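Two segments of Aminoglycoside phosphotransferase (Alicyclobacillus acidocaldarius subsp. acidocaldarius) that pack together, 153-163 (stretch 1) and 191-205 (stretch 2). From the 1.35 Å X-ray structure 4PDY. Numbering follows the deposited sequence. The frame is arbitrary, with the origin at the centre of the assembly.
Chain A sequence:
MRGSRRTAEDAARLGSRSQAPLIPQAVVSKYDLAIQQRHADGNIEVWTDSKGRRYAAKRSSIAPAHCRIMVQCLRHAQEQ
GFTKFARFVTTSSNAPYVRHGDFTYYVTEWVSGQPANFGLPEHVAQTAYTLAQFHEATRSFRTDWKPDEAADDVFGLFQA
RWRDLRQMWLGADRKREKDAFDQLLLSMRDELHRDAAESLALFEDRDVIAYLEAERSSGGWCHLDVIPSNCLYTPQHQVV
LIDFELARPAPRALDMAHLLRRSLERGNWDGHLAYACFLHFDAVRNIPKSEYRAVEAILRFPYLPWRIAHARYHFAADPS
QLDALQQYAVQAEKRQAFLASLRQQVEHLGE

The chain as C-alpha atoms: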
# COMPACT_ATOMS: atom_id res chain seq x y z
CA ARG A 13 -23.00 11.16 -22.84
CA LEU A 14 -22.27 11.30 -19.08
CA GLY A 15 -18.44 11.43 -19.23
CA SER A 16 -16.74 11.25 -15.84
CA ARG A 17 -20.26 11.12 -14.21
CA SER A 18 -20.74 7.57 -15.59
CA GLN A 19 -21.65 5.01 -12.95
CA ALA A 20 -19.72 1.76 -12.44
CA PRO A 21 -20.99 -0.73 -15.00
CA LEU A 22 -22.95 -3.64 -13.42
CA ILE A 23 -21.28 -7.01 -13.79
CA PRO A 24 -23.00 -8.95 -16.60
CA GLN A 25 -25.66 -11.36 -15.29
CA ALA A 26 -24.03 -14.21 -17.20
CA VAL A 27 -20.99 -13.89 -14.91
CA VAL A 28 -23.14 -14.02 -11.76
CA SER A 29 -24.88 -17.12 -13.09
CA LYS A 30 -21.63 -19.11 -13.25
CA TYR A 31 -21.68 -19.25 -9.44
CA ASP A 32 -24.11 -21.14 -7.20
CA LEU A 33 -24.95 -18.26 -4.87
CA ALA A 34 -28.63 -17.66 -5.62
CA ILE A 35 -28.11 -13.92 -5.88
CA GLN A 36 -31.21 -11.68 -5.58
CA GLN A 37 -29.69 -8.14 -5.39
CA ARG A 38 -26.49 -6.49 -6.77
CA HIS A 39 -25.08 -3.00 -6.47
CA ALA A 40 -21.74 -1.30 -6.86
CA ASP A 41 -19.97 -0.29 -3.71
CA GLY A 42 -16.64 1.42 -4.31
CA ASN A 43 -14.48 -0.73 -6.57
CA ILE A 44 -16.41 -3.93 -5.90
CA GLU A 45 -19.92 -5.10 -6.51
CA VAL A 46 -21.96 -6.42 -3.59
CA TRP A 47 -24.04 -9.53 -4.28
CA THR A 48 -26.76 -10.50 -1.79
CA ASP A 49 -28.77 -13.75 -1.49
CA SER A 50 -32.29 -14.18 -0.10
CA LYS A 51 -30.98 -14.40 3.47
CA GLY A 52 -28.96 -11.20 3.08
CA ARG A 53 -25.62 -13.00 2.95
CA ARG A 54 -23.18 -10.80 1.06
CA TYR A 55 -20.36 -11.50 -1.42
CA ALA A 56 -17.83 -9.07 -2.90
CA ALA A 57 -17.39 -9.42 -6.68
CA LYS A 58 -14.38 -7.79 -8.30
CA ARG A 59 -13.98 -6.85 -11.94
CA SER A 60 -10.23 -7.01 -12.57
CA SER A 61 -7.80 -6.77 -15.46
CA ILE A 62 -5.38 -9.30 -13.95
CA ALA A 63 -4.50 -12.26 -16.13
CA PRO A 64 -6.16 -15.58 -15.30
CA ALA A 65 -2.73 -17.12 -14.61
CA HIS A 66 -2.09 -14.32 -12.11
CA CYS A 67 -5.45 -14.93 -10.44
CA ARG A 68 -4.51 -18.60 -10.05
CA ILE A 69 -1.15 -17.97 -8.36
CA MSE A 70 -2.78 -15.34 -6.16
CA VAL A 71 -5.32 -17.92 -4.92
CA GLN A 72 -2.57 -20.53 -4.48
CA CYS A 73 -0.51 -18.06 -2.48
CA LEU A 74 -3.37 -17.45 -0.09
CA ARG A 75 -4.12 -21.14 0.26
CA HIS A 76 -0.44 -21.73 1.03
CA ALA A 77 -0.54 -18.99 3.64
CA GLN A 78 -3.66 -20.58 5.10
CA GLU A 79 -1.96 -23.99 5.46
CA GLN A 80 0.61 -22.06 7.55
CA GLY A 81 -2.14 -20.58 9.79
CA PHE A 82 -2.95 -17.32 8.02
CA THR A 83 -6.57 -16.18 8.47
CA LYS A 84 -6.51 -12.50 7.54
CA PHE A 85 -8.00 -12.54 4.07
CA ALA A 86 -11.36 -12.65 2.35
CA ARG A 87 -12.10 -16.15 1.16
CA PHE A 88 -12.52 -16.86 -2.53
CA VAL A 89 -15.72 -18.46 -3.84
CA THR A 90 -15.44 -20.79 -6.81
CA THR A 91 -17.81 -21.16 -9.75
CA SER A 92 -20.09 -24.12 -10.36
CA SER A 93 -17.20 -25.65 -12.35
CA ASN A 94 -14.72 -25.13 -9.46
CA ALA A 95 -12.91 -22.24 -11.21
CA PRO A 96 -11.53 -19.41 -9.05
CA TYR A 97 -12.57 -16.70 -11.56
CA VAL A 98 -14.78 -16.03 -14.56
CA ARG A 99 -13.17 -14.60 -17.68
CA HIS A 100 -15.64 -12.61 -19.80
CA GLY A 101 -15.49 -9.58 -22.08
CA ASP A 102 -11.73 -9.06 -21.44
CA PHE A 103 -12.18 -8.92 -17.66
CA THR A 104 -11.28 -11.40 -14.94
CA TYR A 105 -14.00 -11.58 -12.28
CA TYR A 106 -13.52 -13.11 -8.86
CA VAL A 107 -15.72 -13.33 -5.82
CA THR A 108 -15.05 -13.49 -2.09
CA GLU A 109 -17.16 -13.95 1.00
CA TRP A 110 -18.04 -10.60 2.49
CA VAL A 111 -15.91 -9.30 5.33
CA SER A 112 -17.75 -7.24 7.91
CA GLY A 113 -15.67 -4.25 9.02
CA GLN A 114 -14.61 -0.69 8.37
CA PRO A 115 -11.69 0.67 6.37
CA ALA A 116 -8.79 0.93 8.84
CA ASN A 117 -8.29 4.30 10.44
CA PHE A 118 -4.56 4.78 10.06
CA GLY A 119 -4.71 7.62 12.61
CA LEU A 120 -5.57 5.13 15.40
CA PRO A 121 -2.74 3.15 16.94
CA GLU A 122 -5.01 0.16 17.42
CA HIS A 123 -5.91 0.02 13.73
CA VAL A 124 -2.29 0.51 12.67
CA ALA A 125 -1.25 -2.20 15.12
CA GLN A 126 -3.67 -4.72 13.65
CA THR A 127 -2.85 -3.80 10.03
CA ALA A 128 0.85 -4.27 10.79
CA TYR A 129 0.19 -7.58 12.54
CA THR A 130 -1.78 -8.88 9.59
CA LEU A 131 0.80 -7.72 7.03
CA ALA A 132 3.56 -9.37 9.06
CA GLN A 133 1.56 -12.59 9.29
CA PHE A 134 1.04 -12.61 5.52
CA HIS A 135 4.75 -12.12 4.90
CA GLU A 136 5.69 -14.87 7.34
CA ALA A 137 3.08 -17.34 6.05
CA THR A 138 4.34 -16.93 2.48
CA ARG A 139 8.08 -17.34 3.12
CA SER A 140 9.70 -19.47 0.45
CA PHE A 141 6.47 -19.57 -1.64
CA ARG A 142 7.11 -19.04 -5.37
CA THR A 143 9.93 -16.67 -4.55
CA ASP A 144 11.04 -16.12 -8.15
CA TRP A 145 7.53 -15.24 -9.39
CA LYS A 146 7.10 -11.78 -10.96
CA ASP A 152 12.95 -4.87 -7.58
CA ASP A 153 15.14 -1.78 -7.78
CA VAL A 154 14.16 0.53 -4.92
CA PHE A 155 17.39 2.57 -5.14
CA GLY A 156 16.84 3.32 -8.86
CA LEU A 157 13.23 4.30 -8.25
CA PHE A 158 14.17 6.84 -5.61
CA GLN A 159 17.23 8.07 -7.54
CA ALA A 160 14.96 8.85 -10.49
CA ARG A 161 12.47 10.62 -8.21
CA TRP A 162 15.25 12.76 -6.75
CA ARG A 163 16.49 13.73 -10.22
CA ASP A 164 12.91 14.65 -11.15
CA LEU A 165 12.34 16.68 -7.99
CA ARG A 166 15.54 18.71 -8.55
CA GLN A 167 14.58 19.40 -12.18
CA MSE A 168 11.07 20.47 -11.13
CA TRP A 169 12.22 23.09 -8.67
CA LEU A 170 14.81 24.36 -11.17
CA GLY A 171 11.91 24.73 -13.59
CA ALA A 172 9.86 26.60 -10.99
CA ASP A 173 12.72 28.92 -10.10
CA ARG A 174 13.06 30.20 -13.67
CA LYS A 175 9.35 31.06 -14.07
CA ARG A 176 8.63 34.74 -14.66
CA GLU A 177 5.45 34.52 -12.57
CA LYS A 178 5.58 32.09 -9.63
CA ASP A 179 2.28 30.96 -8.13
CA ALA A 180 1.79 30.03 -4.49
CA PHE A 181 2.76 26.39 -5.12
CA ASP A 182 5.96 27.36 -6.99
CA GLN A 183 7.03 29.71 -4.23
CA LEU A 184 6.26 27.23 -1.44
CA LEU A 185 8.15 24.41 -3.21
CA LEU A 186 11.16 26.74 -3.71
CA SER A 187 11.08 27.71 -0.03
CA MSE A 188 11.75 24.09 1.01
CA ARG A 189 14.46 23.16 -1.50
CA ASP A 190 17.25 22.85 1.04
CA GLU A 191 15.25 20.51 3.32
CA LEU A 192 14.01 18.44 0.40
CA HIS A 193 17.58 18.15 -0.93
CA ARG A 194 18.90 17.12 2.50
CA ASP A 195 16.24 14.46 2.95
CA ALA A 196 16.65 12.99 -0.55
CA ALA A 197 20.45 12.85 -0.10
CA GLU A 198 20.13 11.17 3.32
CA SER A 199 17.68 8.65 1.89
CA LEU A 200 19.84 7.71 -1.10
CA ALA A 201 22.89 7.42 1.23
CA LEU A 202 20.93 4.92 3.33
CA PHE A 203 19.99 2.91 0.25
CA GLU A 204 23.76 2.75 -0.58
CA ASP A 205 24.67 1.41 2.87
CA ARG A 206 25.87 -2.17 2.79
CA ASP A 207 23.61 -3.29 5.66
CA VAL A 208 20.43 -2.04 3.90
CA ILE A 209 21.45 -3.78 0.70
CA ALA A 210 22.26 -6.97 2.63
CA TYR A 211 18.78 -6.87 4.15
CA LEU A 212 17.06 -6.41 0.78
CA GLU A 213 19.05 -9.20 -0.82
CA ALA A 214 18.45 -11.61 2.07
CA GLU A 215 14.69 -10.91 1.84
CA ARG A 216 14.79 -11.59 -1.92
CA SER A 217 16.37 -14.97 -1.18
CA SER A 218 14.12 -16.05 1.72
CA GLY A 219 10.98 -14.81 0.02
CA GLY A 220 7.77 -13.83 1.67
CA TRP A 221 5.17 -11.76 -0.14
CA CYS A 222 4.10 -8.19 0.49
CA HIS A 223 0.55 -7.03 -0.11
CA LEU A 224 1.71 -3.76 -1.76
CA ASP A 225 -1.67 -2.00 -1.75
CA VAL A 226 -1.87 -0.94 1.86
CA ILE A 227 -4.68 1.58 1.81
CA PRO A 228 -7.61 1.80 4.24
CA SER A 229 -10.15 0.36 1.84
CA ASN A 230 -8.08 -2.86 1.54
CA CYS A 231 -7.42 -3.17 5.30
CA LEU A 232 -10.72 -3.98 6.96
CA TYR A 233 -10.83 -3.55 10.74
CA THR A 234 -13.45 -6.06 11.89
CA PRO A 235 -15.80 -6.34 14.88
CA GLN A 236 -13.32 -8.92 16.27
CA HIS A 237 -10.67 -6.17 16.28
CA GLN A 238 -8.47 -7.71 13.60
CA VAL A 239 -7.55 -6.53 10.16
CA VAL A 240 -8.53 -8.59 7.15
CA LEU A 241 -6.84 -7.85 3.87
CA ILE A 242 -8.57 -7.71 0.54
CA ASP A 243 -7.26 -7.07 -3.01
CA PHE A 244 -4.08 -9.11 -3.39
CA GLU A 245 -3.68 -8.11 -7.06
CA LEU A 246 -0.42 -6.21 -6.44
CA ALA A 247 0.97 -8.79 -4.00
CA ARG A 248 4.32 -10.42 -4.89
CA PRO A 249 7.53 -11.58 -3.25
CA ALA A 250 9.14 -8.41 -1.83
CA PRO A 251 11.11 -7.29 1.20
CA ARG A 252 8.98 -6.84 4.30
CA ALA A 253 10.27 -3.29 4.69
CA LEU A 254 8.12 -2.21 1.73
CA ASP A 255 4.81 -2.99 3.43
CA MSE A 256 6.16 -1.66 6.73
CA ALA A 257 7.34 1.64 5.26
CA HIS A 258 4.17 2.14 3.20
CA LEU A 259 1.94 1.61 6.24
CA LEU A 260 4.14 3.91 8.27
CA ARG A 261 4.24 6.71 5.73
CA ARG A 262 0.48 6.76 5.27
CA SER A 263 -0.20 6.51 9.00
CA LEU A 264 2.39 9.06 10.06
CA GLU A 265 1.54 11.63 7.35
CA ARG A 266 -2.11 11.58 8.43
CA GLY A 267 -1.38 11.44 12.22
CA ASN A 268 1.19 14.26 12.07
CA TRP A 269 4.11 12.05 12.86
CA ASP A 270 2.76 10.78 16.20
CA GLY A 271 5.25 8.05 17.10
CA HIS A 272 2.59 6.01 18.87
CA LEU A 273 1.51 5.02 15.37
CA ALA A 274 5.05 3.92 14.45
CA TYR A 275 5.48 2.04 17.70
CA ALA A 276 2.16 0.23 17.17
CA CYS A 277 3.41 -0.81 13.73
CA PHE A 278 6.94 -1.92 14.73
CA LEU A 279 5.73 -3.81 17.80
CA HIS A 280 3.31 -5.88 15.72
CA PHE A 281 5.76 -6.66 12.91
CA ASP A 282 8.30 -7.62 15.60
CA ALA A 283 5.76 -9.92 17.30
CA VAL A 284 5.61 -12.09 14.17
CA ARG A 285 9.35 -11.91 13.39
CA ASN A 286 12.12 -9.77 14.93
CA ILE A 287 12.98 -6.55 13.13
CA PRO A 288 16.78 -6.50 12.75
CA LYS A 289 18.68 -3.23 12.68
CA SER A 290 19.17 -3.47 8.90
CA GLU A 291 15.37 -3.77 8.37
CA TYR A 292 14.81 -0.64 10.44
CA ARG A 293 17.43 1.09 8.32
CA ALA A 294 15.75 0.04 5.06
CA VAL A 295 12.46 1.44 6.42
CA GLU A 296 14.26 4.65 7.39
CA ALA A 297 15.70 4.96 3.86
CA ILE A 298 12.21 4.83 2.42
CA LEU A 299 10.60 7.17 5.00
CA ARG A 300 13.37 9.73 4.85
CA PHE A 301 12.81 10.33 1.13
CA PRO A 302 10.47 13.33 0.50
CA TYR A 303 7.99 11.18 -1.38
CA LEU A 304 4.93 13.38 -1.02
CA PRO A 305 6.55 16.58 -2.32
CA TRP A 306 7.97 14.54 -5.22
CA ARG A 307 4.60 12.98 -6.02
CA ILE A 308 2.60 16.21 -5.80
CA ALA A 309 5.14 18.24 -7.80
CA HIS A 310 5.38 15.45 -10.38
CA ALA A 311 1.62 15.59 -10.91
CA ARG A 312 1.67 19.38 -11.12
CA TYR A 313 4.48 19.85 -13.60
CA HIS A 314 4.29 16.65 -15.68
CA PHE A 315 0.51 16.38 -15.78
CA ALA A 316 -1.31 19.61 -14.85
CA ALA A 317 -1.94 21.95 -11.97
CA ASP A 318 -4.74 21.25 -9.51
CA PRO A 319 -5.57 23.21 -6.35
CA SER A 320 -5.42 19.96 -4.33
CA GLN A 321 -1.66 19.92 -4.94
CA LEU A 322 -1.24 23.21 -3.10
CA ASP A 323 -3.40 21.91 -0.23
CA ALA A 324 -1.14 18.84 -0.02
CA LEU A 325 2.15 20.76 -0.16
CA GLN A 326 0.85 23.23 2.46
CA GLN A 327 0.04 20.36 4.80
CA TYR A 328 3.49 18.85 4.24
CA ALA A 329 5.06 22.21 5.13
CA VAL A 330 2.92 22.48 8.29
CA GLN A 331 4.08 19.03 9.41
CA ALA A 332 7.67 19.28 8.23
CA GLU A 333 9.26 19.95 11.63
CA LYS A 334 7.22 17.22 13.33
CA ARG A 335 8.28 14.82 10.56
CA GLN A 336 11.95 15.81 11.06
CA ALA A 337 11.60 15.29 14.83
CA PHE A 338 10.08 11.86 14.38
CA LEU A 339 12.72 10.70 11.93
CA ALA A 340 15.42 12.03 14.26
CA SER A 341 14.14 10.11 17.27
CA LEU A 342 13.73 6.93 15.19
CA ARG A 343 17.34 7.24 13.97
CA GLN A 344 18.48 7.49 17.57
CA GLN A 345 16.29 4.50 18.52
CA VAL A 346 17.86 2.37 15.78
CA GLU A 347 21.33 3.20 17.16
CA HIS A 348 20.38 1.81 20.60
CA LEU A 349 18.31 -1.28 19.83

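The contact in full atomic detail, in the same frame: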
# COMPACT_ATOMS: atom_id res chain seq x y z
N ASP A 153 14.05 -2.73 -7.76
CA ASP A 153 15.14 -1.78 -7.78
C ASP A 153 14.70 -0.51 -7.05
O ASP A 153 14.42 0.53 -7.67
CB ASP A 153 15.54 -1.49 -9.23
CG ASP A 153 16.60 -0.42 -9.34
OD1 ASP A 153 17.35 -0.23 -8.34
OD2 ASP A 153 16.68 0.23 -10.40
N VAL A 154 14.64 -0.60 -5.72
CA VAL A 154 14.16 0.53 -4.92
C VAL A 154 15.14 1.71 -5.00
O VAL A 154 14.70 2.85 -5.08
CB VAL A 154 13.81 0.10 -3.46
CG1 VAL A 154 15.06 -0.25 -2.66
CG2 VAL A 154 13.04 1.19 -2.75
N PHE A 155 16.45 1.47 -4.99
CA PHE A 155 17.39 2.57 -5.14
C PHE A 155 17.12 3.36 -6.44
O PHE A 155 17.04 4.58 -6.42
CB PHE A 155 18.86 2.11 -5.11
CG PHE A 155 19.83 3.22 -5.42
CD1 PHE A 155 20.22 4.12 -4.44
CD2 PHE A 155 20.34 3.37 -6.71
CE1 PHE A 155 21.11 5.13 -4.72
CE2 PHE A 155 21.21 4.42 -6.99
CZ PHE A 155 21.59 5.30 -6.01
N GLY A 156 17.01 2.66 -7.56
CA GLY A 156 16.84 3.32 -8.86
C GLY A 156 15.56 4.13 -8.92
O GLY A 156 15.52 5.19 -9.52
N LEU A 157 14.51 3.61 -8.30
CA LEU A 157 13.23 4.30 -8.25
C LEU A 157 13.37 5.65 -7.55
O LEU A 157 12.97 6.69 -8.06
CB LEU A 157 12.21 3.42 -7.52
CG LEU A 157 10.81 3.96 -7.29
CD1 LEU A 157 10.01 4.04 -8.59
CD2 LEU A 157 10.11 3.05 -6.28
N PHE A 158 13.99 5.63 -6.37
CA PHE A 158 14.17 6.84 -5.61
C PHE A 158 15.21 7.79 -6.23
O PHE A 158 15.04 9.01 -6.16
CB PHE A 158 14.43 6.53 -4.14
CG PHE A 158 13.16 6.15 -3.38
CD1 PHE A 158 12.20 7.11 -3.09
CD2 PHE A 158 12.90 4.84 -3.02
CE1 PHE A 158 11.03 6.78 -2.41
CE2 PHE A 158 11.74 4.50 -2.35
CZ PHE A 158 10.81 5.47 -2.04
N GLN A 159 16.27 7.23 -6.84
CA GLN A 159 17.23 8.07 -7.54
C GLN A 159 16.55 8.87 -8.66
O GLN A 159 16.80 10.05 -8.84
CB GLN A 159 18.36 7.23 -8.10
CG GLN A 159 19.38 8.06 -8.85
CD GLN A 159 20.57 7.23 -9.22
OE1 GLN A 159 20.46 6.27 -9.99
NE2 GLN A 159 21.70 7.56 -8.65
N ALA A 160 15.67 8.20 -9.41
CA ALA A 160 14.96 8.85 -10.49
C ALA A 160 14.02 9.94 -9.96
O ALA A 160 13.94 11.03 -10.53
CB ALA A 160 14.17 7.81 -11.29
N ARG A 161 13.36 9.64 -8.85
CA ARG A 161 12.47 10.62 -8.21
C ARG A 161 13.23 11.86 -7.73
O ARG A 161 12.77 12.99 -7.88
CB ARG A 161 11.67 10.00 -7.06
CG ARG A 161 10.68 8.96 -7.57
CD ARG A 161 10.08 8.16 -6.44
NE ARG A 161 8.98 7.32 -6.93
CZ ARG A 161 8.37 6.41 -6.18
NH1 ARG A 161 8.75 6.21 -4.93
NH2 ARG A 161 7.36 5.71 -6.69
N TRP A 162 14.44 11.63 -7.19
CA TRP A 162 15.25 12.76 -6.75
C TRP A 162 15.64 13.64 -7.96
O TRP A 162 15.55 14.87 -7.91
CB TRP A 162 16.52 12.27 -6.02
CG TRP A 162 17.59 13.33 -5.92
CD1 TRP A 162 18.88 13.25 -6.37
CD2 TRP A 162 17.43 14.66 -5.42
NE1 TRP A 162 19.53 14.44 -6.16
CE2 TRP A 162 18.66 15.32 -5.58
CE3 TRP A 162 16.35 15.36 -4.85
CZ2 TRP A 162 18.86 16.65 -5.18
CZ3 TRP A 162 16.54 16.68 -4.46
CH2 TRP A 162 17.79 17.31 -4.63
N ARG A 163 16.11 13.00 -9.02
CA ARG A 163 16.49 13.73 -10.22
C ARG A 163 15.32 14.55 -10.77
O ARG A 163 15.48 15.70 -11.15
CB ARG A 163 17.04 12.77 -11.27
CG ARG A 163 18.40 12.22 -10.89
CD ARG A 163 18.85 11.09 -11.78
NE ARG A 163 20.24 10.75 -11.49
CZ ARG A 163 20.86 9.64 -11.90
NH1 ARG A 163 20.21 8.73 -12.62
NH2 ARG A 163 22.12 9.45 -11.57
N GLU A 191 15.68 21.67 2.53
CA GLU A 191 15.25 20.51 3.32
C GLU A 191 14.96 19.30 2.43
O GLU A 191 15.26 18.17 2.79
CB GLU A 191 14.01 20.81 4.18
CG GLU A 191 13.44 19.56 4.89
CD GLU A 191 12.16 19.81 5.69
OE1 GLU A 191 11.05 19.36 5.24
OE2 GLU A 191 12.29 20.46 6.76
N LEU A 192 14.31 19.54 1.31
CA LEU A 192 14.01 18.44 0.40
C LEU A 192 15.30 17.79 -0.10
O LEU A 192 15.41 16.57 -0.15
CB LEU A 192 13.18 18.96 -0.78
CG LEU A 192 11.75 19.43 -0.48
CD1 LEU A 192 11.19 20.02 -1.76
CD2 LEU A 192 10.89 18.28 -0.01
N HIS A 193 16.27 18.62 -0.47
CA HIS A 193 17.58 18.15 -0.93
C HIS A 193 18.27 17.31 0.15
O HIS A 193 18.75 16.20 -0.11
CB HIS A 193 18.43 19.34 -1.37
CG HIS A 193 19.78 18.98 -1.93
ND1 HIS A 193 20.75 19.93 -2.16
CD2 HIS A 193 20.30 17.80 -2.33
CE1 HIS A 193 21.83 19.34 -2.66
NE2 HIS A 193 21.58 18.05 -2.77
N ARG A 194 18.27 17.82 1.38
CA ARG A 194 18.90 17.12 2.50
C ARG A 194 18.26 15.75 2.71
O ARG A 194 18.94 14.74 2.84
CB ARG A 194 18.81 17.93 3.79
CG ARG A 194 19.71 17.39 4.88
CD ARG A 194 19.49 17.97 6.28
NE ARG A 194 18.98 19.35 6.28
CZ ARG A 194 17.78 19.74 6.73
NH1 ARG A 194 16.91 18.89 7.25
NH2 ARG A 194 17.46 21.02 6.67
N ASP A 195 16.93 15.72 2.73
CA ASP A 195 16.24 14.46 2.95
C ASP A 195 16.47 13.45 1.83
O ASP A 195 16.68 12.26 2.09
CB ASP A 195 14.73 14.70 3.08
CG ASP A 195 14.30 15.23 4.45
OD1 ASP A 195 15.08 15.20 5.41
OD2 ASP A 195 13.12 15.66 4.54
N ALA A 196 16.40 13.89 0.57
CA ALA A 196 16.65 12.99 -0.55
C ALA A 196 18.08 12.43 -0.48
O ALA A 196 18.27 11.23 -0.70
CB ALA A 196 16.43 13.70 -1.88
N ALA A 197 19.06 13.29 -0.21
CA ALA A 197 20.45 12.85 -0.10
C ALA A 197 20.64 11.85 1.03
O ALA A 197 21.34 10.85 0.85
CB ALA A 197 21.37 14.06 0.07
N GLU A 198 20.00 12.09 2.18
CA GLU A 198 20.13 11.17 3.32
C GLU A 198 19.49 9.84 3.00
O GLU A 198 20.01 8.79 3.35
CB GLU A 198 19.52 11.77 4.59
CG GLU A 198 20.31 12.96 5.13
CD GLU A 198 19.68 13.61 6.35
OE1 GLU A 198 18.68 13.09 6.85
OE2 GLU A 198 20.20 14.65 6.83
N SER A 199 18.35 9.88 2.29
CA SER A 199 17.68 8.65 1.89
C SER A 199 18.53 7.80 0.93
O SER A 199 18.73 6.61 1.15
CB SER A 199 16.33 8.97 1.24
OG SER A 199 15.77 7.83 0.62
N LEU A 200 19.03 8.43 -0.13
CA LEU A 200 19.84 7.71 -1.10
C LEU A 200 21.12 7.18 -0.45
O LEU A 200 21.53 6.08 -0.78
CB LEU A 200 20.15 8.58 -2.31
CG LEU A 200 18.92 9.00 -3.15
CD1 LEU A 200 19.35 9.96 -4.25
CD2 LEU A 200 18.24 7.80 -3.75
N ALA A 201 21.71 7.92 0.49
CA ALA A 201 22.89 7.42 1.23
C ALA A 201 22.55 6.15 2.01
O ALA A 201 23.32 5.19 2.05
CB ALA A 201 23.47 8.49 2.15
N LEU A 202 21.36 6.12 2.61
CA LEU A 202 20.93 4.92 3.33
C LEU A 202 20.73 3.74 2.40
O LEU A 202 21.13 2.62 2.72
CB LEU A 202 19.65 5.15 4.14
CG LEU A 202 19.84 5.88 5.46
CD1 LEU A 202 18.49 6.32 5.98
CD2 LEU A 202 20.54 5.00 6.49
N PHE A 203 20.14 3.98 1.24
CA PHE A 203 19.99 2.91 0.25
C PHE A 203 21.33 2.34 -0.24
O PHE A 203 21.37 1.20 -0.66
CB PHE A 203 19.16 3.38 -0.95
CG PHE A 203 17.67 3.46 -0.70
CD1 PHE A 203 16.92 2.33 -0.37
CD2 PHE A 203 17.02 4.67 -0.84
CE1 PHE A 203 15.54 2.43 -0.16
CE2 PHE A 203 15.65 4.77 -0.62
CZ PHE A 203 14.92 3.64 -0.29
N GLU A 204 22.39 3.15 -0.18
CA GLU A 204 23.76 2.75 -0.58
C GLU A 204 24.56 2.09 0.55
O GLU A 204 25.65 1.59 0.31
CB GLU A 204 24.50 3.98 -1.13
CG GLU A 204 23.86 4.49 -2.41
CD GLU A 204 24.56 5.69 -3.00
OE1 GLU A 204 25.23 6.43 -2.25
OE2 GLU A 204 24.43 5.90 -4.23
N ASP A 205 24.01 2.05 1.75
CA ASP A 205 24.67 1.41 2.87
C ASP A 205 24.62 -0.10 2.74
O ASP A 205 23.59 -0.70 2.40
CB ASP A 205 24.05 1.84 4.22
CG ASP A 205 24.44 3.27 4.63
OD1 ASP A 205 25.49 3.78 4.16
OD2 ASP A 205 23.69 3.89 5.44

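Two helices that run in nearly opposite directions can be held together by close packing of mainly apolar side chains, and residues 154-163 and 191-203 of this phosphotransferase illustrate the principle. Their axes cross at -162° and approach to 10.1 Å. No hydrogen bond links the two stretches; 539 Å² of surface, summed over both sides, is buried chiefly by aromatic and aliphatic groups. Three residues cover the most: Trp162, Phe203 and Leu200.

Trp162 occupies one end of the contact. Its CA-to-CB bond points toward the partner helix, and with chi1 in the t well the indole extends across it. Ala196 suits a place next to so broad a ring: Trp162 CE3 lies 3.4 Å from Ala196 CB, its single methyl, while the backbones remain close, with Trp162 CA and Ala196 CA 6.4 Å apart. One turn earlier, His193 begins sideways, but its t rotamer brings the imidazole nearer, so that Trp162 CZ2 lies 3.4 Å from His193 CD2. The planes of the imidazole and the six-membered ring of the indole are only 10° apart, yet the rings are slid past each other and barely overlap. A histidine suits this exposed margin, where it can offer a flat surface to the indole and still meet solvent.

Leu200 supplies the classic knob. Its side chain sits in a hole formed by Phe155, Phe158, Gln159 and Trp162, and its branched end touches several of these walls: Leu200 CD1 is 3.9 Å from Trp162 CD1, whereas Leu200 CD2 lies 4.0 Å from Phe155 CE1 and 3.7 Å from the backbone atom Gln159 N. Gln159 therefore contributes to the hole largely through its backbone and the first part of its side chain.

Phe203 anchors the other end. Its CA-to-CB bond points toward stretch 1, and the residue is buried, with Val154 CG1 3.7 Å from Phe203 CE1 and Phe158 CD2 3.6 Å from Phe203 CZ. The Phe158 and Phe203 rings are inclined by 18° but offset, with centroids 5.3 Å apart, so they pack as neighbours with little overlap. Phe155 starts sideways, but its t rotamer carries the ring nearer to stretch 2, and Phe203 CB lies at the ring edge, 3.7 Å from Phe155 CD1. Beyond it, Glu204 OE2 reaches 3.4 Å from Phe155 CZ, while the carboxylate remains at the exposed border.

The start of the first helix is secured locally: Gly156 N donates a capping bond to Asp153 OD1 at 3.0 Å.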